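Local coordinates for adhesion and penetration protein autotransporter (Haemophilus influenzae, PDB 3SYJ) that promotes adherence to and invasion of host cells by binding a host cell structure directly, associates with itself in bacterial aggregation, and is probably a serine protease, at residues R151-S156 against G181-Q186; Q415-N420 against A437-N442; W622-F627 against S642-S647; T817-S822 against T864-S869. All coordinates share one frame; numbering follows the deposited sequence.

Contact 1: residues R151-S156 against G181-Q186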
loop_
_atom_site.group_PDB
_atom_site.type_symbol
_atom_site.label_atom_id
_atom_site.label_comp_id
_atom_site.label_asym_id
_atom_site.label_seq_id
_atom_site.Cartn_x
_atom_site.Cartn_y
_atom_site.Cartn_z
ATOM N N ARG A 151 -10.806 32.094 51.143
ATOM C CA ARG A 151 -11.444 33.386 51.350
ATOM C C ARG A 151 -10.698 34.422 50.515
ATOM O O ARG A 151 -9.467 34.440 50.520
ATOM C CB ARG A 151 -11.424 33.776 52.835
ATOM C CG ARG A 151 -12.771 34.268 53.337
ATOM C CD ARG A 151 -12.683 35.257 54.483
ATOM N NE ARG A 151 -12.673 34.644 55.806
ATOM C CZ ARG A 151 -13.531 34.931 56.786
ATOM N NH1 ARG A 151 -14.496 35.816 56.607
ATOM N NH2 ARG A 151 -13.418 34.331 57.959
ATOM N N VAL A 152 -11.428 35.274 49.793
ATOM C CA VAL A 152 -10.795 36.284 48.939
ATOM C C VAL A 152 -11.516 37.638 48.990
ATOM O O VAL A 152 -12.666 37.721 49.428
ATOM C CB VAL A 152 -10.724 35.825 47.469
ATOM C CG1 VAL A 152 -9.972 34.513 47.349
ATOM C CG2 VAL A 152 -12.120 35.683 46.894
ATOM N N ARG A 153 -10.833 38.694 48.550
ATOM C CA ARG A 153 -11.437 40.024 48.434
ATOM C C ARG A 153 -10.905 40.745 47.199
ATOM O O ARG A 153 -9.934 40.315 46.573
ATOM C CB ARG A 153 -11.201 40.879 49.692
ATOM C CG ARG A 153 -9.759 41.380 49.884
ATOM C CD ARG A 153 -9.701 42.630 50.780
ATOM N NE ARG A 153 -10.420 43.749 50.166
ATOM C CZ ARG A 153 -9.882 44.625 49.319
ATOM N NH1 ARG A 153 -8.594 44.544 48.994
ATOM N NH2 ARG A 153 -10.630 45.600 48.803
ATOM N N ILE A 154 -11.538 41.851 46.845
ATOM C CA ILE A 154 -11.189 42.532 45.616
ATOM C C ILE A 154 -11.698 43.954 45.708
ATOM O O ILE A 154 -12.765 44.197 46.269
ATOM C CB ILE A 154 -11.823 41.814 44.405
ATOM C CG1 ILE A 154 -11.497 42.560 43.102
ATOM C CG2 ILE A 154 -13.330 41.672 44.606
ATOM C CD1 ILE A 154 -11.980 41.864 41.842
ATOM N N GLY A 155 -10.941 44.902 45.167
ATOM C CA GLY A 155 -11.357 46.296 45.215
ATOM C C GLY A 155 -10.506 47.235 44.383
ATOM O O GLY A 155 -9.497 46.832 43.805
ATOM N N SER A 156 -10.909 48.500 44.323
ATOM C CA SER A 156 -10.158 49.476 43.551
ATOM C C SER A 156 -9.709 50.669 44.392
ATOM O O SER A 156 -9.365 51.718 43.858
ATOM C CB SER A 156 -10.983 49.951 42.358
ATOM O OG SER A 156 -12.087 50.727 42.786
ATOM N N GLY A 181 -6.792 39.284 45.887
ATOM C CA GLY A 181 -5.984 38.163 46.350
ATOM C C GLY A 181 -6.804 37.453 47.405
ATOM O O GLY A 181 -7.975 37.780 47.574
ATOM N N ASN A 182 -6.231 36.494 48.117
ATOM C CA ASN A 182 -6.949 35.971 49.279
ATOM C C ASN A 182 -6.970 37.022 50.389
ATOM O O ASN A 182 -6.197 37.980 50.352
ATOM C CB ASN A 182 -6.400 34.624 49.764
ATOM C CG ASN A 182 -4.930 34.674 50.128
ATOM O OD1 ASN A 182 -4.063 34.457 49.287
ATOM N ND2 ASN A 182 -4.644 34.928 51.403
ATOM N N THR A 183 -7.871 36.877 51.354
ATOM C CA THR A 183 -7.919 37.833 52.459
ATOM C C THR A 183 -6.811 37.546 53.464
ATOM O O THR A 183 -6.164 36.496 53.414
ATOM C CB THR A 183 -9.260 37.784 53.204
ATOM O OG1 THR A 183 -9.378 36.542 53.915
ATOM C CG2 THR A 183 -10.406 37.920 52.225
ATOM N N HIS A 184 -6.600 38.479 54.382
ATOM C CA HIS A 184 -5.697 38.239 55.496
ATOM C C HIS A 184 -6.311 37.203 56.426
ATOM O O HIS A 184 -7.420 36.715 56.183
ATOM C CB HIS A 184 -5.402 39.539 56.250
ATOM C CG HIS A 184 -4.313 40.357 55.630
ATOM N ND1 HIS A 184 -2.976 40.060 55.796
ATOM C CD2 HIS A 184 -4.359 41.444 54.824
ATOM C CE1 HIS A 184 -2.246 40.935 55.126
ATOM N NE2 HIS A 184 -3.061 41.784 54.528
ATOM N N ASN A 185 -5.586 36.876 57.490
ATOM C CA ASN A 185 -6.024 35.881 58.462
ATOM C C ASN A 185 -7.208 36.350 59.288
ATOM O O ASN A 185 -7.431 37.551 59.457
ATOM C CB ASN A 185 -4.886 35.540 59.417
ATOM C CG ASN A 185 -3.735 34.845 58.728
ATOM O OD1 ASN A 185 -3.911 34.164 57.721
ATOM N ND2 ASN A 185 -2.545 35.001 59.282
ATOM N N GLN A 186 -7.944 35.378 59.818
ATOM C CA GLN A 186 -9.066 35.623 60.711
ATOM C C GLN A 186 -8.596 36.299 61.997
ATOM O O GLN A 186 -7.678 35.822 62.661
ATOM C CB GLN A 186 -9.766 34.303 61.029
ATOM C CG GLN A 186 -10.917 34.423 62.003
ATOM C CD GLN A 186 -12.082 35.221 61.447
ATOM O OE1 GLN A 186 -12.208 36.416 61.720
ATOM N NE2 GLN A 186 -12.945 34.565 60.667
#
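Val152 and Asn182 face each other as an antiparallel non-hydrogen-bonded pair, followed by the hydrogen-bonded pair Arg153 and Gly181, where Arg153 N binds Gly181 O at 3.2 Å and the return bond from Gly181 N to Arg153 O is weak. Farther on, Thr183 N approaches Arg151 O (3.0 Å) from above the carbonyl plane, 46° out of it. Thr183 carries the side-chain contact with both its branches. A chi1 of 69° sets OG1 between its backbone N and carbonyl carbon, and CG2 anti to that carbon. Thr183 CG2 presses on Val152 C (3.4 Å), while Thr183 OG1 lies 3.6 Å from Arg151 CD and gives its proton to His184 O. Threonine suits this spot because one branch packs and the other serves its own backbone. The long Arg151 chain passes the threonine toward Gln186. From Val152, CB rests 3.4 Å from Gly181 O. Asn182 leads its amide away, OD1 taking the N-H of Leu209 and ND2 giving to Thr183 O. Arg153 also leads away, to a salt bridge with Asp217 and a hydrogen bond with Ser220. Strand 179-182 thereby pairs with strand 151-155 in the antiparallel sheet of a PA-clan peptidase domain, whose fold is the chymotrypsin-like double beta barrel.

Contact 2: residues Q415-N420 against A437-N442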
loop_
_atom_site.group_PDB
_atom_site.type_symbol
_atom_site.label_atom_id
_atom_site.label_comp_id
_atom_site.label_asym_id
_atom_site.label_seq_id
_atom_site.Cartn_x
_atom_site.Cartn_y
_atom_site.Cartn_z
ATOM N N GLN A 415 -41.431 36.682 17.962
ATOM C CA GLN A 415 -42.300 36.534 16.805
ATOM C C GLN A 415 -43.228 37.737 16.639
ATOM O O GLN A 415 -44.386 37.586 16.247
ATOM C CB GLN A 415 -43.127 35.252 16.954
ATOM C CG GLN A 415 -43.357 34.490 15.667
ATOM C CD GLN A 415 -44.071 33.169 15.908
ATOM O OE1 GLN A 415 -43.688 32.131 15.364
ATOM N NE2 GLN A 415 -45.111 33.203 16.736
ATOM N N ALA A 416 -42.728 38.931 16.939
ATOM C CA ALA A 416 -43.526 40.138 16.765
ATOM C C ALA A 416 -43.535 40.587 15.298
ATOM O O ALA A 416 -42.871 39.985 14.451
ATOM C CB ALA A 416 -42.999 41.247 17.663
ATOM N N LYS A 417 -44.281 41.648 15.000
ATOM C CA LYS A 417 -44.440 42.094 13.619
ATOM C C LYS A 417 -43.734 43.395 13.320
ATOM O O LYS A 417 -43.794 44.346 14.101
ATOM C CB LYS A 417 -45.924 42.238 13.246
ATOM C CG LYS A 417 -46.591 40.925 12.833
ATOM C CD LYS A 417 -48.038 41.128 12.379
ATOM C CE LYS A 417 -48.124 41.959 11.104
ATOM N NZ LYS A 417 -49.514 41.992 10.545
ATOM N N GLY A 418 -43.083 43.431 12.164
ATOM C CA GLY A 418 -42.479 44.647 11.665
ATOM C C GLY A 418 -41.053 44.867 12.124
ATOM O O GLY A 418 -40.329 43.927 12.456
ATOM N N GLU A 419 -40.654 46.131 12.137
ATOM C CA GLU A 419 -39.308 46.509 12.540
ATOM C C GLU A 419 -39.286 46.839 14.017
ATOM O O GLU A 419 -39.749 47.900 14.426
ATOM C CB GLU A 419 -38.848 47.730 11.748
ATOM C CG GLU A 419 -37.629 48.418 12.335
ATOM C CD GLU A 419 -37.360 49.768 11.697
ATOM O OE1 GLU A 419 -38.153 50.183 10.819
ATOM O OE2 GLU A 419 -36.358 50.418 12.073
ATOM N N ASN A 420 -38.762 45.925 14.827
ATOM C CA ASN A 420 -38.585 46.215 16.239
ATOM C C ASN A 420 -37.388 47.122 16.391
ATOM O O ASN A 420 -36.302 46.830 15.882
ATOM C CB ASN A 420 -38.370 44.945 17.052
ATOM C CG ASN A 420 -38.002 45.241 18.494
ATOM O OD1 ASN A 420 -38.497 46.199 19.093
ATOM N ND2 ASN A 420 -37.129 44.417 19.061
ATOM N N ALA A 437 -42.795 39.864 8.989
ATOM C CA ALA A 437 -42.918 41.110 8.238
ATOM C C ALA A 437 -44.240 41.792 8.572
ATOM O O ALA A 437 -45.227 41.126 8.856
ATOM C CB ALA A 437 -42.832 40.836 6.746
ATOM N N ASP A 438 -44.257 43.119 8.561
ATOM C CA ASP A 438 -45.514 43.831 8.722
ATOM C C ASP A 438 -46.171 43.965 7.348
ATOM O O ASP A 438 -45.663 43.424 6.367
ATOM C CB ASP A 438 -45.330 45.179 9.435
ATOM C CG ASP A 438 -44.480 46.174 8.646
ATOM O OD1 ASP A 438 -44.039 45.873 7.512
ATOM O OD2 ASP A 438 -44.258 47.280 9.177
ATOM N N ASP A 439 -47.303 44.656 7.275
ATOM C CA ASP A 439 -48.030 44.762 6.008
ATOM C C ASP A 439 -47.170 45.446 4.946
ATOM O O ASP A 439 -47.252 45.121 3.761
ATOM C CB ASP A 439 -49.363 45.506 6.186
ATOM C CG ASP A 439 -50.375 44.717 7.018
ATOM O OD1 ASP A 439 -50.245 43.476 7.122
ATOM O OD2 ASP A 439 -51.310 45.339 7.569
ATOM N N GLN A 440 -46.332 46.378 5.381
ATOM C CA GLN A 440 -45.475 47.126 4.466
ATOM C C GLN A 440 -44.196 46.371 4.091
ATOM O O GLN A 440 -43.410 46.851 3.285
ATOM C CB GLN A 440 -45.131 48.497 5.057
ATOM C CG GLN A 440 -46.325 49.437 5.210
ATOM C CD GLN A 440 -47.423 48.876 6.114
ATOM O OE1 GLN A 440 -47.151 48.368 7.208
ATOM N NE2 GLN A 440 -48.675 48.971 5.658
ATOM N N GLY A 441 -43.981 45.197 4.678
ATOM C CA GLY A 441 -42.815 44.396 4.338
ATOM C C GLY A 441 -41.582 44.559 5.220
ATOM O O GLY A 441 -40.572 43.888 5.007
ATOM N N ASN A 442 -41.660 45.452 6.203
ATOM C CA ASN A 442 -40.600 45.616 7.202
ATOM C C ASN A 442 -40.491 44.423 8.136
ATOM O O ASN A 442 -41.501 43.935 8.640
ATOM C CB ASN A 442 -40.871 46.857 8.052
ATOM C CG ASN A 442 -41.125 48.082 7.214
ATOM O OD1 ASN A 442 -40.366 48.374 6.289
ATOM N ND2 ASN A 442 -42.202 48.809 7.525
HETATM O O HOH W 1 -48.972 45.269 9.663
HETATM O O HOH W 2 -48.685 41.343 7.782
HETATM O O HOH W 3 -42.317 48.109 11.179
#
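Gly418 and Lys417 touch the turn at Asp438 through carbon and backbone atoms. Gly418 CA sends a C-H toward Asn442 O (3.3 Å) and lies 3.7 Å from CB of Asp438. Its positive phi of 89° is readily adopted by a residue without CB. Lys417 CE reaches Ala437 O at 3.8 Å, put there by a bend at chi3 (65°). The ammonium makes a long salt bridge with Asp439, NZ to OD1 3.8 Å, and a water spans the gap, accepting from NZ and donating to OD1. Another water accepts from Glu419 N and donates to Asp438 OD2. Behind this shell, Asp438 holds its own type I turn, which runs to Gly441. OD2 takes Asn442 ND2 on its syn lone pair (3.0 Å), and OD1 takes Asn442 N weakly. Aspartate suits the place because its two oxygens can serve several N-H groups at once. Farther out, backbone bonds tie Gly418 to Gln436 and Gln444. The loops follow strands 411-414 and 430-433, which pair in parallel on adjacent coils of the beta helix. Between the two segments the polar side-chain links are bridging waters and a long charge pair that solvent probably screens, while direct backbone bonds just outside them hold the loops together.

Contact 3: residues W622-F627 against S642-S647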
loop_
_atom_site.group_PDB
_atom_site.type_symbol
_atom_site.label_atom_id
_atom_site.label_comp_id
_atom_site.label_asym_id
_atom_site.label_seq_id
_atom_site.Cartn_x
_atom_site.Cartn_y
_atom_site.Cartn_z
ATOM N N TRP A 622 1.754 31.665 25.681
ATOM C CA TRP A 622 0.655 31.666 24.715
ATOM C C TRP A 622 -0.279 30.483 24.935
ATOM O O TRP A 622 0.125 29.458 25.485
ATOM C CB TRP A 622 1.202 31.591 23.286
ATOM C CG TRP A 622 1.591 32.912 22.718
ATOM C CD1 TRP A 622 2.343 33.880 23.325
ATOM C CD2 TRP A 622 1.265 33.414 21.413
ATOM N NE1 TRP A 622 2.488 34.955 22.484
ATOM C CE2 TRP A 622 1.839 34.695 21.306
ATOM C CE3 TRP A 622 0.533 32.909 20.331
ATOM C CZ2 TRP A 622 1.714 35.476 20.155
ATOM C CZ3 TRP A 622 0.408 33.685 19.194
ATOM C CH2 TRP A 622 0.997 34.954 19.114
ATOM N N ILE A 623 -1.525 30.635 24.491
ATOM C CA ILE A 623 -2.501 29.552 24.502
ATOM C C ILE A 623 -2.402 28.736 23.215
ATOM O O ILE A 623 -2.372 29.297 22.115
ATOM C CB ILE A 623 -3.940 30.098 24.626
ATOM C CG1 ILE A 623 -4.048 31.029 25.842
ATOM C CG2 ILE A 623 -4.934 28.951 24.705
ATOM C CD1 ILE A 623 -5.426 31.621 26.078
ATOM N N ASN A 624 -2.348 27.412 23.352
ATOM C CA ASN A 624 -2.304 26.528 22.190
ATOM C C ASN A 624 -3.700 26.189 21.661
ATOM O O ASN A 624 -4.618 25.917 22.441
ATOM C CB ASN A 624 -1.531 25.252 22.523
ATOM C CG ASN A 624 -0.053 25.517 22.766
ATOM O OD1 ASN A 624 0.559 26.366 22.111
ATOM N ND2 ASN A 624 0.526 24.795 23.715
ATOM N N ARG A 625 -3.854 26.206 20.337
ATOM C CA ARG A 625 -5.158 25.986 19.710
ATOM C C ARG A 625 -5.205 24.784 18.756
ATOM O O ARG A 625 -4.174 24.286 18.290
ATOM C CB ARG A 625 -5.611 27.240 18.955
ATOM C CG ARG A 625 -5.688 28.503 19.800
ATOM C CD ARG A 625 -6.670 28.364 20.953
ATOM N NE ARG A 625 -7.223 29.658 21.345
ATOM C CZ ARG A 625 -7.953 29.872 22.435
ATOM N NH1 ARG A 625 -8.213 28.874 23.263
ATOM N NH2 ARG A 625 -8.420 31.088 22.695
ATOM N N THR A 626 -6.415 24.325 18.470
ATOM C CA THR A 626 -6.619 23.260 17.506
ATOM C C THR A 626 -7.635 23.736 16.491
ATOM O O THR A 626 -8.562 24.479 16.818
ATOM C CB THR A 626 -7.156 21.964 18.153
ATOM O OG1 THR A 626 -8.427 22.220 18.762
ATOM C CG2 THR A 626 -6.202 21.438 19.192
ATOM N N PHE A 627 -7.445 23.315 15.251
ATOM C CA PHE A 627 -8.385 23.627 14.195
ATOM C C PHE A 627 -8.720 22.361 13.432
ATOM O O PHE A 627 -7.858 21.512 13.201
ATOM C CB PHE A 627 -7.807 24.681 13.257
ATOM C CG PHE A 627 -7.651 26.030 13.890
ATOM C CD1 PHE A 627 -8.739 26.876 14.021
ATOM C CD2 PHE A 627 -6.417 26.456 14.356
ATOM C CE1 PHE A 627 -8.600 28.126 14.597
ATOM C CE2 PHE A 627 -6.271 27.703 14.935
ATOM C CZ PHE A 627 -7.364 28.538 15.053
ATOM N N SER A 642 0.139 29.624 11.955
ATOM C CA SER A 642 1.198 30.325 12.675
ATOM C C SER A 642 1.400 29.672 14.039
ATOM O O SER A 642 0.986 28.532 14.253
ATOM C CB SER A 642 0.779 31.778 12.950
ATOM O OG SER A 642 1.875 32.565 13.385
ATOM N N ARG A 643 2.039 30.392 14.957
ATOM C CA ARG A 643 2.594 29.815 16.181
ATOM C C ARG A 643 1.509 29.405 17.159
ATOM O O ARG A 643 0.411 29.958 17.148
ATOM C CB ARG A 643 3.562 30.788 16.860
ATOM C CG ARG A 643 2.990 32.183 17.130
ATOM C CD ARG A 643 3.912 32.992 18.045
ATOM N NE ARG A 643 3.993 32.394 19.375
ATOM C CZ ARG A 643 4.639 32.932 20.406
ATOM N NH1 ARG A 643 5.272 34.094 20.269
ATOM N NH2 ARG A 643 4.656 32.302 21.576
ATOM N N ASN A 644 1.837 28.438 18.010
ATOM C CA ASN A 644 0.915 27.918 19.013
ATOM C C ASN A 644 -0.379 27.343 18.434
ATOM O O ASN A 644 -1.472 27.540 18.974
ATOM C CB ASN A 644 0.648 28.953 20.109
ATOM C CG ASN A 644 1.920 29.354 20.848
ATOM O OD1 ASN A 644 2.530 30.376 20.530
ATOM N ND2 ASN A 644 2.341 28.534 21.821
ATOM N N VAL A 645 -0.240 26.628 17.327
ATOM C CA VAL A 645 -1.307 25.781 16.832
ATOM C C VAL A 645 -0.855 24.350 17.076
ATOM O O VAL A 645 0.103 23.875 16.459
ATOM C CB VAL A 645 -1.571 25.985 15.329
ATOM C CG1 VAL A 645 -2.652 25.031 14.854
ATOM C CG2 VAL A 645 -1.959 27.439 15.039
ATOM N N SER A 646 -1.526 23.675 18.004
ATOM C CA SER A 646 -1.151 22.318 18.366
ATOM C C SER A 646 -1.349 21.393 17.184
ATOM O O SER A 646 -0.512 20.540 16.897
ATOM C CB SER A 646 -1.984 21.828 19.546
ATOM O OG SER A 646 -1.597 22.484 20.734
ATOM N N SER A 647 -2.473 21.564 16.504
ATOM C CA SER A 647 -2.806 20.699 15.387
ATOM C C SER A 647 -3.822 21.368 14.489
ATOM O O SER A 647 -4.665 22.140 14.951
ATOM C CB SER A 647 -3.376 19.372 15.889
ATOM O OG SER A 647 -4.562 19.577 16.635
HETATM O O HOH W 4 3.940 30.066 23.838
HETATM O O HOH W 5 -6.668 19.412 15.146
#
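Arg643 opens the contact by laying its guanidinium flat on the indole of Trp622, the planes 7° apart. CZ stands 3.5 Å from the centroid of the five-membered ring in a cation-pi contact, and CD sits over the six-membered ring as a CH-pi donor. NH1 has a second partner in the salt bridge to Asp619. Next, Asn644 fixes the rotation of that guanidinium, for its OD1 accepts Arg643 NE at 2.7 Å and, weakly, NH2. With CG anti to the carbonyl carbon (chi1 -61°), the same amide also binds across the contact: Asn644 ND2 gives a bond of 2.8 Å to Asn624 OD1, the two amides nearly coplanar. ND2 also donates to a water that accepts weakly from Trp622 N and Arg643 NH2. Asparagine is well suited here, since it tolerates the left-handed backbone and offers both a donor and an acceptor. Its carbonyl O receives Arg625 N. Val645 pairs with Arg625 and brings CG1 to the edge of the Phe627 ring. Ser646 is the extra residue of a beta bulge; its N binds Arg625 O at 2.7 Å, and OG lies against CB of Asn624. Ser647 restores the pairing, opposite Thr626, with its O taking Phe627 N (3.0 Å) and OG joined to Phe627 O by a water. The contact joins neighbouring coils in the second beta-solenoid repeat region: strand 622-629 pairs in parallel with 567-575 and 645-654, the latter paired in turn with 701-709, and antiparallel with 586-593, while Ile672 of strand 669-675 packs on Trp622.

Contact 4: residues T817-S822 against T864-S869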
loop_
_atom_site.group_PDB
_atom_site.type_symbol
_atom_site.label_atom_id
_atom_site.label_comp_id
_atom_site.label_asym_id
_atom_site.label_seq_id
_atom_site.Cartn_x
_atom_site.Cartn_y
_atom_site.Cartn_z
ATOM N N THR A 817 25.972 12.559 -2.143
ATOM C CA THR A 817 26.336 11.146 -2.096
ATOM C C THR A 817 25.121 10.227 -2.136
ATOM O O THR A 817 24.162 10.425 -1.398
ATOM C CB THR A 817 27.148 10.832 -0.827
ATOM O OG1 THR A 817 28.418 11.482 -0.913
ATOM C CG2 THR A 817 27.361 9.330 -0.674
ATOM N N ILE A 818 25.165 9.220 -3.001
ATOM C CA ILE A 818 24.122 8.211 -3.033
ATOM C C ILE A 818 24.668 6.875 -2.555
ATOM O O ILE A 818 25.563 6.308 -3.174
ATOM C CB ILE A 818 23.556 8.013 -4.446
ATOM C CG1 ILE A 818 22.899 9.299 -4.952
ATOM C CG2 ILE A 818 22.563 6.858 -4.454
ATOM C CD1 ILE A 818 22.326 9.188 -6.345
ATOM N N THR A 819 24.128 6.377 -1.450
ATOM C CA THR A 819 24.466 5.047 -0.970
ATOM C C THR A 819 23.462 4.041 -1.520
ATOM O O THR A 819 22.277 4.086 -1.182
ATOM C CB THR A 819 24.464 4.997 0.556
ATOM O OG1 THR A 819 25.260 6.074 1.062
ATOM C CG2 THR A 819 25.025 3.675 1.047
ATOM N N LEU A 820 23.942 3.134 -2.367
ATOM C CA LEU A 820 23.067 2.239 -3.121
ATOM C C LEU A 820 22.374 1.199 -2.250
ATOM O O LEU A 820 21.358 0.633 -2.640
ATOM C CB LEU A 820 23.851 1.537 -4.234
ATOM C CG LEU A 820 24.395 2.386 -5.387
ATOM C CD1 LEU A 820 25.080 1.502 -6.415
ATOM C CD2 LEU A 820 23.283 3.175 -6.041
ATOM N N ASN A 821 22.929 0.952 -1.070
ATOM C CA ASN A 821 22.436 -0.109 -0.202
ATOM C C ASN A 821 22.519 0.259 1.274
ATOM O O ASN A 821 23.535 0.789 1.747
ATOM C CB ASN A 821 23.207 -1.408 -0.465
ATOM C CG ASN A 821 22.475 -2.640 0.046
ATOM O OD1 ASN A 821 22.255 -2.800 1.249
ATOM N ND2 ASN A 821 22.101 -3.525 -0.873
ATOM N N SER A 822 21.444 -0.038 1.998
ATOM C CA SER A 822 21.345 0.278 3.421
ATOM C C SER A 822 22.364 -0.477 4.275
ATOM O O SER A 822 22.572 -0.150 5.443
ATOM C CB SER A 822 19.928 -0.011 3.926
ATOM O OG SER A 822 19.647 -1.403 3.875
ATOM N N THR A 864 29.307 11.374 -5.215
ATOM C CA THR A 864 29.825 10.067 -4.836
ATOM C C THR A 864 28.738 9.006 -4.882
ATOM O O THR A 864 27.591 9.278 -4.537
ATOM C CB THR A 864 30.406 10.099 -3.409
ATOM O OG1 THR A 864 31.540 10.975 -3.370
ATOM C CG2 THR A 864 30.827 8.697 -2.959
ATOM N N PHE A 865 29.098 7.803 -5.322
ATOM C CA PHE A 865 28.235 6.635 -5.178
ATOM C C PHE A 865 28.910 5.630 -4.244
ATOM O O PHE A 865 30.069 5.278 -4.446
ATOM C CB PHE A 865 27.962 5.980 -6.531
ATOM C CG PHE A 865 27.083 6.795 -7.448
ATOM C CD1 PHE A 865 25.702 6.739 -7.342
ATOM C CD2 PHE A 865 27.639 7.596 -8.433
ATOM C CE1 PHE A 865 24.895 7.478 -8.195
ATOM C CE2 PHE A 865 26.838 8.336 -9.286
ATOM C CZ PHE A 865 25.465 8.276 -9.167
ATOM N N GLN A 866 28.189 5.181 -3.219
ATOM C CA GLN A 866 28.711 4.190 -2.278
ATOM C C GLN A 866 28.153 2.797 -2.566
ATOM O O GLN A 866 26.935 2.595 -2.586
ATOM C CB GLN A 866 28.408 4.601 -0.834
ATOM C CG GLN A 866 29.090 5.889 -0.416
ATOM C CD GLN A 866 28.861 6.245 1.045
ATOM O OE1 GLN A 866 27.813 5.952 1.617
ATOM N NE2 GLN A 866 29.846 6.899 1.651
ATOM N N PHE A 867 29.054 1.844 -2.794
ATOM C CA PHE A 867 28.687 0.481 -3.171
ATOM C C PHE A 867 28.974 -0.515 -2.054
ATOM O O PHE A 867 29.897 -0.324 -1.258
ATOM C CB PHE A 867 29.483 0.037 -4.401
ATOM C CG PHE A 867 28.955 0.566 -5.703
ATOM C CD1 PHE A 867 28.343 -0.282 -6.611
ATOM C CD2 PHE A 867 29.089 1.906 -6.029
ATOM C CE1 PHE A 867 27.866 0.201 -7.821
ATOM C CE2 PHE A 867 28.611 2.395 -7.233
ATOM C CZ PHE A 867 28.001 1.542 -8.128
ATOM N N THR A 868 28.176 -1.577 -2.000
ATOM C CA THR A 868 28.551 -2.768 -1.254
ATOM C C THR A 868 28.756 -3.882 -2.271
ATOM O O THR A 868 28.199 -3.836 -3.371
ATOM C CB THR A 868 27.483 -3.197 -0.221
ATOM O OG1 THR A 868 26.294 -3.623 -0.894
ATOM C CG2 THR A 868 27.154 -2.053 0.732
ATOM N N SER A 869 29.554 -4.881 -1.910
ATOM C CA SER A 869 29.826 -5.984 -2.823
ATOM C C SER A 869 30.269 -7.259 -2.111
ATOM O O SER A 869 30.670 -7.233 -0.947
ATOM C CB SER A 869 30.902 -5.575 -3.829
ATOM O OG SER A 869 32.172 -5.499 -3.200
HETATM O O HOH W 6 29.847 13.627 -3.048
HETATM O O HOH W 7 25.575 0.668 -1.012
#
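Thr817, Ile818 and Thr819 pair in parallel with Thr864, Phe865 and Gln866, and the backbone bonds run alternately both ways. Ile818 N donates to Thr864 O (2.9 Å), Gln866 N to Ile818 O (2.9 Å) and Leu820 N to Gln866 O (3.0 Å). On the other edge of strand 816-819, Thr817 and Thr819 make backbone bonds to Trp800 of the neighbouring parallel strand 799-801. On the face of the threonines, Thr819 OG1 gives its proton to Gln866 OE1 at 2.6 Å, 29° out of the amide carbonyl plane. The glutamine chain, extended beyond CG (chi2 -176°), crosses Thr819 obliquely and also brings CD beside Thr817 CG2. A water joins the hydroxyls of Thr817 and Thr864, its bond to Thr817 weak; another takes Asn821 N weakly and lies 2.8 Å from Gln866 O. At the end of the strand Leu820 O accepts from Asn851. Asn821 ND2 is met by Arg849 O and by Asp877, whose other carboxylate oxygen binds Thr868 OG1, so one acid serves both segments. The opposite face is apolar: Ile818 CD1 touches Phe865 CE1 (3.6 Å), and Leu820 CD1 lies over one face of Phe867, 3.5 Å from the ring centroid, as a CH-pi contact. Branched aliphatic chains and phenylalanines suit this face, where they pack with Leu853 and Leu879. Aligned residues of similar character on successive coils, polar on one face and apolar on the other, are typical of the parallel beta helix of pertactin-like autotransporter passengers.

The four contacts follow one another along the chain without touching. Contact 1 alone belongs to the peptidase domain, where the side chain of Arg153 is about 9 Å from that of Ser218, the probable catalytic serine; His73 and Asp115 are placed as the rest of a triad would be. The other three belong to the solenoid part of the passenger. Contact 3 comes within about 20 Å of contact 1 by nearest atoms, whereas contact 2, on surface loops, stays about 34 Å from it. Contacts 2 and 4 lie on opposite sides of the chain's centre, about 81 Å between centres. Contacts 3 and 4 are about 32 Å apart by nearest atoms and about 42 Å between centres.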